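Local coordinates for protein acyltransferase (PDB 4Q38) that probably transfers long fatty acyl chains from acyl-CoA to the amino sugar of teicoplanin-type glycopeptide antibiotics, acting as an N-acyltransferase, at residues W152-Q157 against T181-G186; Q177-Y182 against G209-E214. All coordinates share one frame; numbering follows the deposited sequence.

Contact 1 of 2, residues W152-Q157 against T181-G186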
ATOM      1  N   TRP A 152     -10.519   8.305   7.766  1.00 25.86           N
ATOM      2  CA  TRP A 152     -10.716   8.618   6.348  1.00 26.51           C
ATOM      3  C   TRP A 152      -9.435   8.997   5.645  1.00 26.30           C
ATOM      4  O   TRP A 152      -9.154   8.480   4.568  1.00 26.19           O
ATOM      5  CB  TRP A 152     -11.810   9.680   6.161  1.00 26.02           C
ATOM      6  CG  TRP A 152     -13.184   9.106   6.422  1.00 27.29           C
ATOM      7  CD1 TRP A 152     -14.084   9.469   7.425  1.00 28.68           C
ATOM      8  CD2 TRP A 152     -13.846   8.010   5.697  1.00 28.20           C
ATOM      9  NE1 TRP A 152     -15.230   8.710   7.359  1.00 29.56           N
ATOM     10  CE2 TRP A 152     -15.152   7.811   6.353  1.00 28.62           C
ATOM     11  CE3 TRP A 152     -13.509   7.209   4.600  1.00 28.12           C
ATOM     12  CZ2 TRP A 152     -16.061   6.851   5.915  1.00 29.73           C
ATOM     13  CZ3 TRP A 152     -14.432   6.237   4.174  1.00 28.83           C
ATOM     14  CH2 TRP A 152     -15.678   6.066   4.814  1.00 29.36           C
ATOM     15  N   GLU A 153      -8.637   9.872   6.251  1.00 26.01           N
ATOM     16  CA  GLU A 153      -7.350  10.271   5.657  1.00 27.44           C
ATOM     17  C   GLU A 153      -6.494   9.039   5.328  1.00 25.82           C
ATOM     18  O   GLU A 153      -5.869   8.964   4.272  1.00 24.56           O
ATOM     19  CB  GLU A 153      -6.595  11.204   6.602  1.00 30.38           C
ATOM     20  CG  GLU A 153      -5.366  11.882   6.014  1.00 35.11           C
ATOM     21  CD  GLU A 153      -4.632  12.725   7.048  1.00 38.87           C
ATOM     22  OE1 GLU A 153      -5.309  13.328   7.907  1.00 39.04           O
ATOM     23  OE2 GLU A 153      -3.378  12.778   7.014  1.00 39.94           O
ATOM     24  N   THR A 154      -6.485   8.075   6.243  1.00 24.29           N
ATOM     25  CA  THR A 154      -5.760   6.817   6.041  1.00 22.70           C
ATOM     26  C   THR A 154      -6.275   6.046   4.820  1.00 22.35           C
ATOM     27  O   THR A 154      -5.496   5.604   3.976  1.00 21.29           O
ATOM     28  CB  THR A 154      -5.843   5.961   7.314  1.00 22.78           C
ATOM     29  OG1 THR A 154      -5.250   6.691   8.404  1.00 23.01           O
ATOM     30  CG2 THR A 154      -5.126   4.611   7.124  1.00 23.45           C
ATOM     31  N   LEU A 155      -7.593   5.895   4.727  1.00 22.55           N
ATOM     32  CA  LEU A 155      -8.195   5.086   3.673  1.00 22.88           C
ATOM     33  C   LEU A 155      -8.105   5.699   2.273  1.00 23.28           C
ATOM     34  O   LEU A 155      -8.267   4.980   1.290  1.00 23.38           O
ATOM     35  CB  LEU A 155      -9.658   4.733   4.033  1.00 22.64           C
ATOM     36  CG  LEU A 155      -9.831   3.888   5.306  1.00 23.30           C
ATOM     37  CD1 LEU A 155     -11.306   3.663   5.626  1.00 24.28           C
ATOM     38  CD2 LEU A 155      -9.100   2.550   5.207  1.00 22.65           C
ATOM     39  N   THR A 156      -7.857   7.015   2.187  1.00 23.79           N
ATOM     40  CA  THR A 156      -7.717   7.713   0.894  1.00 24.30           C
ATOM     41  C   THR A 156      -6.544   7.246   0.048  1.00 24.27           C
ATOM     42  O   THR A 156      -6.504   7.556  -1.145  1.00 23.83           O
ATOM     43  CB  THR A 156      -7.552   9.251   1.029  1.00 25.64           C
ATOM     44  OG1 THR A 156      -6.334   9.552   1.729  1.00 25.47           O
ATOM     45  CG2 THR A 156      -8.751   9.893   1.725  1.00 25.25           C
ATOM     46  N   GLN A 157      -5.585   6.511   0.623  1.00 23.26           N
ATOM     47  CA  GLN A 157      -4.536   5.971  -0.243  1.00 22.63           C
ATOM     48  C   GLN A 157      -5.100   5.041  -1.324  1.00 22.03           C
ATOM     49  O   GLN A 157      -4.434   4.795  -2.326  1.00 21.29           O
ATOM     50  CB  GLN A 157      -3.355   5.303   0.492  1.00 22.89           C
ATOM     51  CG  GLN A 157      -2.136   5.216  -0.446  1.00 22.59           C
ATOM     52  CD  GLN A 157      -0.838   4.759   0.197  1.00 22.94           C
ATOM     53  OE1 GLN A 157       0.266   5.137  -0.252  1.00 25.42           O
ATOM     54  NE2 GLN A 157      -0.943   3.942   1.213  1.00 21.66           N
ATOM     55  N   THR A 181      -3.925  -4.249   2.594  1.00 22.75           N
ATOM     56  CA  THR A 181      -4.275  -5.078   3.762  1.00 22.44           C
ATOM     57  C   THR A 181      -3.881  -4.382   5.060  1.00 22.78           C
ATOM     58  O   THR A 181      -4.461  -4.661   6.101  1.00 22.18           O
ATOM     59  CB  THR A 181      -3.635  -6.505   3.784  1.00 22.82           C
ATOM     60  OG1 THR A 181      -2.209  -6.421   3.920  1.00 24.22           O
ATOM     61  CG2 THR A 181      -3.997  -7.325   2.548  1.00 22.94           C
ATOM     62  N   TYR A 182      -2.878  -3.501   4.996  1.00 22.35           N
ATOM     63  CA  TYR A 182      -2.474  -2.730   6.175  1.00 22.93           C
ATOM     64  C   TYR A 182      -3.570  -1.743   6.564  1.00 22.29           C
ATOM     65  O   TYR A 182      -3.984  -1.690   7.728  1.00 21.54           O
ATOM     66  CB  TYR A 182      -1.163  -1.978   5.933  1.00 23.31           C
ATOM     67  CG  TYR A 182       0.093  -2.826   6.010  1.00 24.93           C
ATOM     68  CD1 TYR A 182       0.423  -3.722   4.987  1.00 24.92           C
ATOM     69  CD2 TYR A 182       0.981  -2.702   7.090  1.00 26.80           C
ATOM     70  CE1 TYR A 182       1.585  -4.490   5.050  1.00 27.33           C
ATOM     71  CE2 TYR A 182       2.145  -3.463   7.157  1.00 28.07           C
ATOM     72  CZ  TYR A 182       2.438  -4.355   6.136  1.00 28.89           C
ATOM     73  OH  TYR A 182       3.586  -5.109   6.191  1.00 31.51           O
ATOM     74  N   HIS A 183      -4.046  -0.964   5.589  1.00 22.05           N
ATOM     75  CA  HIS A 183      -5.104   0.002   5.862  1.00 22.03           C
ATOM     76  C   HIS A 183      -6.333  -0.711   6.351  1.00 21.44           C
ATOM     77  O   HIS A 183      -6.956  -0.287   7.322  1.00 22.47           O
ATOM     78  CB  HIS A 183      -5.474   0.807   4.612  1.00 21.98           C
ATOM     79  CG  HIS A 183      -4.294   1.340   3.838  1.00 21.50           C
ATOM     80  ND1 HIS A 183      -3.346   0.542   3.320  1.00 21.30           N
ATOM     81  CD2 HIS A 183      -3.954   2.640   3.475  1.00 21.11           C
ATOM     82  CE1 HIS A 183      -2.436   1.284   2.665  1.00 20.68           C
ATOM     83  NE2 HIS A 183      -2.815   2.569   2.744  1.00 21.49           N
ATOM     84  N   LEU A 184      -6.689  -1.801   5.672  1.00 22.06           N
ATOM     85  CA  LEU A 184      -7.934  -2.542   5.954  1.00 23.02           C
ATOM     86  C   LEU A 184      -7.923  -3.351   7.254  1.00 23.99           C
ATOM     87  O   LEU A 184      -8.981  -3.708   7.780  1.00 24.73           O
ATOM     88  CB  LEU A 184      -8.294  -3.456   4.767  1.00 22.90           C
ATOM     89  CG  LEU A 184      -8.691  -2.732   3.464  1.00 22.76           C
ATOM     90  CD1 LEU A 184      -8.881  -3.719   2.316  1.00 22.75           C
ATOM     91  CD2 LEU A 184      -9.926  -1.880   3.654  1.00 22.29           C
ATOM     92  N   ARG A 185      -6.735  -3.639   7.774  1.00 23.69           N
ATOM     93  CA  ARG A 185      -6.647  -4.268   9.088  1.00 23.48           C
ATOM     94  C   ARG A 185      -6.535  -3.258  10.219  1.00 23.15           C
ATOM     95  O   ARG A 185      -6.418  -3.636  11.378  1.00 22.06           O
ATOM     96  CB  ARG A 185      -5.481  -5.246   9.139  1.00 23.63           C
ATOM     97  CG  ARG A 185      -5.757  -6.549   8.412  1.00 24.20           C
ATOM     98  CD  ARG A 185      -4.525  -7.425   8.432  1.00 24.03           C
ATOM     99  NE  ARG A 185      -3.444  -6.917   7.576  1.00 24.71           N
ATOM    100  CZ  ARG A 185      -2.163  -7.240   7.721  1.00 26.03           C
ATOM    101  NH1 ARG A 185      -1.775  -8.011   8.744  1.00 26.92           N
ATOM    102  NH2 ARG A 185      -1.254  -6.766   6.873  1.00 25.28           N
ATOM    103  N   GLY A 186      -6.575  -1.967   9.897  1.00 22.50           N
ATOM    104  CA  GLY A 186      -6.457  -0.967  10.947  1.00 22.00           C
ATOM    105  C   GLY A 186      -5.115  -0.973  11.673  1.00 22.17           C
ATOM    106  O   GLY A 186      -5.041  -0.612  12.847  1.00 23.22           O
TER
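T154, L155 and Q157 close around the side chain of H183 in a buried helix-to-helix contact inside the N-terminal N-acyltransferase region, where the end of helix 148-155 and the start of helix 157-169 meet the last turn of helix 177-184. Helix 177-184 finishes in a Schellman motif: G186, at positive phi, turns the chain out of the helix, and its N bonds back to H183 O at 3.1 Å. The backbones come nearest at L155 and H183, whose CA atoms are 6.3 Å apart.

H183 does most of the bridging. CG sits beside its own backbone N (chi1 -46°), which carries the imidazole across to the other helix, and both neighbours meet the ring at its edge. T154 O lies in the ring plane, 3.4 Å from H183 CD2. The amide of Q157 reaches the same rim near NE2, with amide and ring planes 54° apart; its side chain, extended beyond CG, crosses that of H183 at about a right angle. On the other side of the ring, ND1 bonds back to its own helix, and W179 adds an edge-to-face contact, so the imidazole is steadied from several directions. Because Q157 also touches the bound acylated sugar, H183 stands just behind the wall of that pocket.

The hydroxyl of T154 turns to V150 O and R190 N instead. The apolar part is slighter: L155 and L184 both pack on F130 of helix 125-143, and L155 CD2 rests 4.1 Å from H183 CB.

Contact 2 of 2, residues Q177-Y182 against G209-E214. With TEC (2-amino-6-O-decanoyl-2-deoxy-beta-D-glucopyranose), chain E.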
ATOM      1  N   GLN A 177      -2.852  -4.634  -3.707  1.00 25.52           N
ATOM      2  CA  GLN A 177      -3.700  -5.217  -2.666  1.00 26.27           C
ATOM      3  C   GLN A 177      -2.952  -5.741  -1.433  1.00 25.41           C
ATOM      4  O   GLN A 177      -3.535  -5.798  -0.359  1.00 24.57           O
ATOM      5  CB  GLN A 177      -4.628  -6.313  -3.221  1.00 25.70           C
ATOM      6  CG  GLN A 177      -3.931  -7.551  -3.779  1.00 26.53           C
ATOM      7  CD  GLN A 177      -3.463  -7.383  -5.212  1.00 26.18           C
ATOM      8  OE1 GLN A 177      -3.504  -6.288  -5.770  1.00 26.40           O
ATOM      9  NE2 GLN A 177      -3.023  -8.473  -5.817  1.00 27.10           N
ATOM     10  N   TRP A 178      -1.686  -6.138  -1.591  1.00 25.41           N
ATOM     11  CA  TRP A 178      -0.901  -6.566  -0.427  1.00 26.09           C
ATOM     12  C   TRP A 178      -0.757  -5.417   0.538  1.00 24.52           C
ATOM     13  O   TRP A 178      -0.859  -5.599   1.748  1.00 25.00           O
ATOM     14  CB  TRP A 178       0.465  -7.137  -0.828  1.00 27.25           C
ATOM     15  CG  TRP A 178       1.482  -6.108  -1.248  1.00 29.10           C
ATOM     16  CD1 TRP A 178       1.768  -5.661  -2.541  1.00 30.11           C
ATOM     17  CD2 TRP A 178       2.389  -5.346  -0.371  1.00 29.75           C
ATOM     18  NE1 TRP A 178       2.765  -4.709  -2.520  1.00 31.93           N
ATOM     19  CE2 TRP A 178       3.183  -4.480  -1.250  1.00 31.44           C
ATOM     20  CE3 TRP A 178       2.620  -5.309   1.008  1.00 32.59           C
ATOM     21  CZ2 TRP A 178       4.150  -3.615  -0.753  1.00 33.17           C
ATOM     22  CZ3 TRP A 178       3.604  -4.437   1.500  1.00 33.25           C
ATOM     23  CH2 TRP A 178       4.346  -3.609   0.638  1.00 33.37           C
ATOM     24  N   TRP A 179      -0.553  -4.219  -0.008  1.00 23.44           N
ATOM     25  CA  TRP A 179      -0.349  -3.013   0.798  1.00 23.36           C
ATOM     26  C   TRP A 179      -1.620  -2.522   1.439  1.00 22.68           C
ATOM     27  O   TRP A 179      -1.608  -2.127   2.609  1.00 20.77           O
ATOM     28  CB  TRP A 179       0.332  -1.925  -0.027  1.00 22.38           C
ATOM     29  CG  TRP A 179       0.605  -0.648   0.721  1.00 22.89           C
ATOM     30  CD1 TRP A 179       0.180   0.637   0.389  1.00 23.25           C
ATOM     31  CD2 TRP A 179       1.379  -0.486   1.956  1.00 23.43           C
ATOM     32  NE1 TRP A 179       0.618   1.551   1.309  1.00 23.46           N
ATOM     33  CE2 TRP A 179       1.346   0.947   2.274  1.00 23.88           C
ATOM     34  CE3 TRP A 179       2.068  -1.355   2.804  1.00 24.75           C
ATOM     35  CZ2 TRP A 179       1.985   1.471   3.395  1.00 24.18           C
ATOM     36  CZ3 TRP A 179       2.706  -0.814   3.936  1.00 25.98           C
ATOM     37  CH2 TRP A 179       2.663   0.566   4.219  1.00 24.44           C
ATOM     38  N   THR A 180      -2.733  -2.555   0.705  1.00 22.12           N
ATOM     39  CA  THR A 180      -4.014  -2.132   1.304  1.00 22.52           C
ATOM     40  C   THR A 180      -4.508  -3.053   2.430  1.00 22.27           C
ATOM     41  O   THR A 180      -5.396  -2.653   3.170  1.00 21.86           O
ATOM     42  CB  THR A 180      -5.144  -1.905   0.267  1.00 22.63           C
ATOM     43  OG1 THR A 180      -5.242  -3.046  -0.572  1.00 23.00           O
ATOM     44  CG2 THR A 180      -4.856  -0.660  -0.606  1.00 22.95           C
ATOM     45  N   THR A 181      -3.925  -4.249   2.594  1.00 22.75           N
ATOM     46  CA  THR A 181      -4.275  -5.078   3.762  1.00 22.44           C
ATOM     47  C   THR A 181      -3.881  -4.382   5.060  1.00 22.78           C
ATOM     48  O   THR A 181      -4.461  -4.661   6.101  1.00 22.18           O
ATOM     49  CB  THR A 181      -3.635  -6.505   3.784  1.00 22.82           C
ATOM     50  OG1 THR A 181      -2.209  -6.421   3.920  1.00 24.22           O
ATOM     51  CG2 THR A 181      -3.997  -7.325   2.548  1.00 22.94           C
ATOM     52  N   TYR A 182      -2.878  -3.501   4.996  1.00 22.35           N
ATOM     53  CA  TYR A 182      -2.474  -2.730   6.175  1.00 22.93           C
ATOM     54  C   TYR A 182      -3.570  -1.743   6.564  1.00 22.29           C
ATOM     55  O   TYR A 182      -3.984  -1.690   7.728  1.00 21.54           O
ATOM     56  CB  TYR A 182      -1.163  -1.978   5.933  1.00 23.31           C
ATOM     57  CG  TYR A 182       0.093  -2.826   6.010  1.00 24.93           C
ATOM     58  CD1 TYR A 182       0.423  -3.722   4.987  1.00 24.92           C
ATOM     59  CD2 TYR A 182       0.981  -2.702   7.090  1.00 26.80           C
ATOM     60  CE1 TYR A 182       1.585  -4.490   5.050  1.00 27.33           C
ATOM     61  CE2 TYR A 182       2.145  -3.463   7.157  1.00 28.07           C
ATOM     62  CZ  TYR A 182       2.438  -4.355   6.136  1.00 28.89           C
ATOM     63  OH  TYR A 182       3.586  -5.109   6.191  1.00 31.51           O
ATOM     64  N   GLY A 209       6.478   1.322  11.921  1.00 20.15           N
ATOM     65  CA  GLY A 209       6.968   1.446  10.555  1.00 20.81           C
ATOM     66  C   GLY A 209       6.595   2.840  10.077  1.00 21.31           C
ATOM     67  O   GLY A 209       5.495   3.316  10.347  1.00 21.72           O
ATOM     68  N   LEU A 210       7.519   3.514   9.411  1.00 21.46           N
ATOM     69  CA  LEU A 210       7.243   4.858   8.888  1.00 22.01           C
ATOM     70  C   LEU A 210       7.157   4.726   7.374  1.00 22.12           C
ATOM     71  O   LEU A 210       7.974   4.044   6.779  1.00 24.40           O
ATOM     72  CB  LEU A 210       8.333   5.847   9.322  1.00 21.96           C
ATOM     73  CG  LEU A 210       8.220   7.334   8.938  1.00 21.57           C
ATOM     74  CD1 LEU A 210       8.979   8.172   9.957  1.00 22.07           C
ATOM     75  CD2 LEU A 210       8.735   7.609   7.529  1.00 22.13           C
ATOM     76  N   HIS A 211       6.162   5.362   6.756  1.00 21.80           N
ATOM     77  CA  HIS A 211       5.954   5.232   5.312  1.00 22.81           C
ATOM     78  C   HIS A 211       5.584   6.572   4.720  1.00 22.69           C
ATOM     79  O   HIS A 211       5.024   7.423   5.409  1.00 21.97           O
ATOM     80  CB  HIS A 211       4.858   4.206   5.008  1.00 22.34           C
ATOM     81  CG  HIS A 211       4.962   2.943   5.825  1.00 22.65           C
ATOM     82  ND1 HIS A 211       5.679   1.876   5.423  1.00 22.99           N
ATOM     83  CD2 HIS A 211       4.433   2.613   7.071  1.00 22.33           C
ATOM     84  CE1 HIS A 211       5.604   0.904   6.354  1.00 22.15           C
ATOM     85  NE2 HIS A 211       4.839   1.353   7.359  1.00 22.29           N
ATOM     86  N   VAL A 212       5.902   6.762   3.443  1.00 22.08           N
ATOM     87  CA  VAL A 212       5.643   8.031   2.768  1.00 23.52           C
ATOM     88  C   VAL A 212       4.735   7.767   1.565  1.00 23.81           C
ATOM     89  O   VAL A 212       5.188   7.237   0.543  1.00 26.42           O
ATOM     90  CB  VAL A 212       6.955   8.737   2.313  1.00 23.67           C
ATOM     91  CG1 VAL A 212       6.638  10.090   1.668  1.00 23.58           C
ATOM     92  CG2 VAL A 212       7.922   8.926   3.483  1.00 23.93           C
ATOM     93  N   PRO A 213       3.443   8.095   1.694  1.00 23.64           N
ATOM     94  CA  PRO A 213       2.557   7.992   0.541  1.00 23.72           C
ATOM     95  C   PRO A 213       2.917   9.050  -0.503  1.00 24.39           C
ATOM     96  O   PRO A 213       3.505  10.087  -0.174  1.00 23.85           O
ATOM     97  CB  PRO A 213       1.166   8.256   1.125  1.00 24.17           C
ATOM     98  CG  PRO A 213       1.401   8.979   2.406  1.00 24.26           C
ATOM     99  CD  PRO A 213       2.754   8.577   2.906  1.00 23.84           C
ATOM    100  N   GLU A 214       2.590   8.781  -1.754  1.00 25.03           N
ATOM    101  CA  GLU A 214       2.994   9.687  -2.820  1.00 26.57           C
ATOM    102  C   GLU A 214       2.228  11.003  -2.726  1.00 26.23           C
ATOM    103  O   GLU A 214       2.821  12.077  -2.784  1.00 24.73           O
ATOM    104  CB  GLU A 214       2.793   9.051  -4.197  1.00 27.94           C
ATOM    105  CG  GLU A 214       3.131  10.026  -5.330  1.00 31.43           C
ATOM    106  CD  GLU A 214       2.981   9.412  -6.704  1.00 35.39           C
ATOM    107  OE1 GLU A 214       3.619   8.377  -6.974  1.00 36.90           O
ATOM    108  OE2 GLU A 214       2.219   9.976  -7.514  1.00 38.87           O
TER
HETATM  109  CAV TEC E 404      14.376  10.757   4.346  1.00 38.94           C
HETATM  110  CAU TEC E 404      12.937  10.732   4.809  1.00 40.19           C
HETATM  111  CAT TEC E 404      12.626   9.548   5.687  1.00 40.56           C
HETATM  112  CAS TEC E 404      13.215   8.275   5.144  1.00 38.15           C
HETATM  113  CAR TEC E 404      12.432   7.105   5.661  1.00 36.83           C
HETATM  114  CAQ TEC E 404      11.648   6.559   4.524  1.00 36.37           C
HETATM  115  CAP TEC E 404      10.831   5.368   4.887  1.00 34.63           C
HETATM  116  CAO TEC E 404       9.816   5.222   3.804  1.00 35.20           C
HETATM  117  CAN TEC E 404       9.390   3.817   3.647  1.00 36.41           C
HETATM  118  CAM TEC E 404       8.181   3.700   2.755  1.00 40.59           C
HETATM  119  OAW TEC E 404       7.605   4.679   2.347  1.00 37.84           O
HETATM  120  O6  TEC E 404       7.918   2.438   2.375  1.00 45.70           O
HETATM  121  C6  TEC E 404       6.619   1.898   2.509  1.00 47.37           C
HETATM  122  C5  TEC E 404       5.981   1.562   1.137  1.00 53.25           C
HETATM  123  O5  TEC E 404       5.442   0.275   1.100  1.00 55.40           O
HETATM  124  C1  TEC E 404       5.352   0.100  -0.341  0.50 56.48           C
HETATM  125  O1  TEC E 404       5.495  -1.093  -0.843  0.50 57.27           O
HETATM  126  C2  TEC E 404       4.050   0.708  -0.781  1.00 57.97           C
HETATM  127  N2  TEC E 404       3.938   0.533  -2.220  1.00 60.57           N
HETATM  128  C3  TEC E 404       4.293   2.118  -0.512  1.00 55.68           C
HETATM  129  O3  TEC E 404       3.046   2.550  -0.592  1.00 60.90           O
HETATM  130  C4  TEC E 404       4.828   2.443   0.857  1.00 52.63           C
HETATM  131  O4  TEC E 404       5.306   3.651   0.828  1.00 46.82           O
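W179 and H211 have the nearest backbones here, yet their CA atoms are 11.3 Å apart, so helix 177-184 and the end of strand 206-211 meet through long side chains, with the acylated sugar lying alongside. W179 has CG anti to its backbone N (chi1 -179°), which sends the indole straight out from the helix. CH2 comes down over the centre of the H211 imidazole, 3.5 Å from ND1, in a T-shaped stack with the planes at 61°.

The glucosamine ring of TEC lies over one face of W179, with its O3 3.2 Å from W179 NE1. W178 meets TEC O1 with the edge of its own indole. H211 presents its ring edge to the C6-O6 arm, where the decanoyl ester begins. V212 N then bonds the ester carbonyl, TEC OAW, at 2.9 Å and 162°, while V212 O receives N4P of coenzyme A; V212, just past the strand, thus serves both ligands with its backbone, consistent with the way GNAT enzymes hold pantetheine and acyl carbonyl at the end of this strand.

H211 NE2 is fixed by S197 OG of strand 194-200, and W179 CZ3 lies over the centre of the Y182 ring, the two planes inclined to each other. Both W179 and H211 also touch L188 of strand 188-191, while L210 bonds through its backbone to W248 of strand 246-251.

Overall arrangement
The two contacts lie 8 Å apart, centre to centre, and share helix 177-184, with T181 and Y182 in both. Along the chain, helix 148-155 comes first, then the shared helix, then strand 206-211 of the mixed sheet. Contact 1 stays within the helical N-terminal region; contact 2 crosses to the GNAT-like C-terminal region, with the sugar lodged at the junction. They meet directly, as the amide end of Q157 comes up against W179 NE1 and Q157 also packs on P213. The helix 177-184 thus faces helix 148-155 on one side and the sugar pocket on another, joining the two halves of the enzyme around the bound sugar.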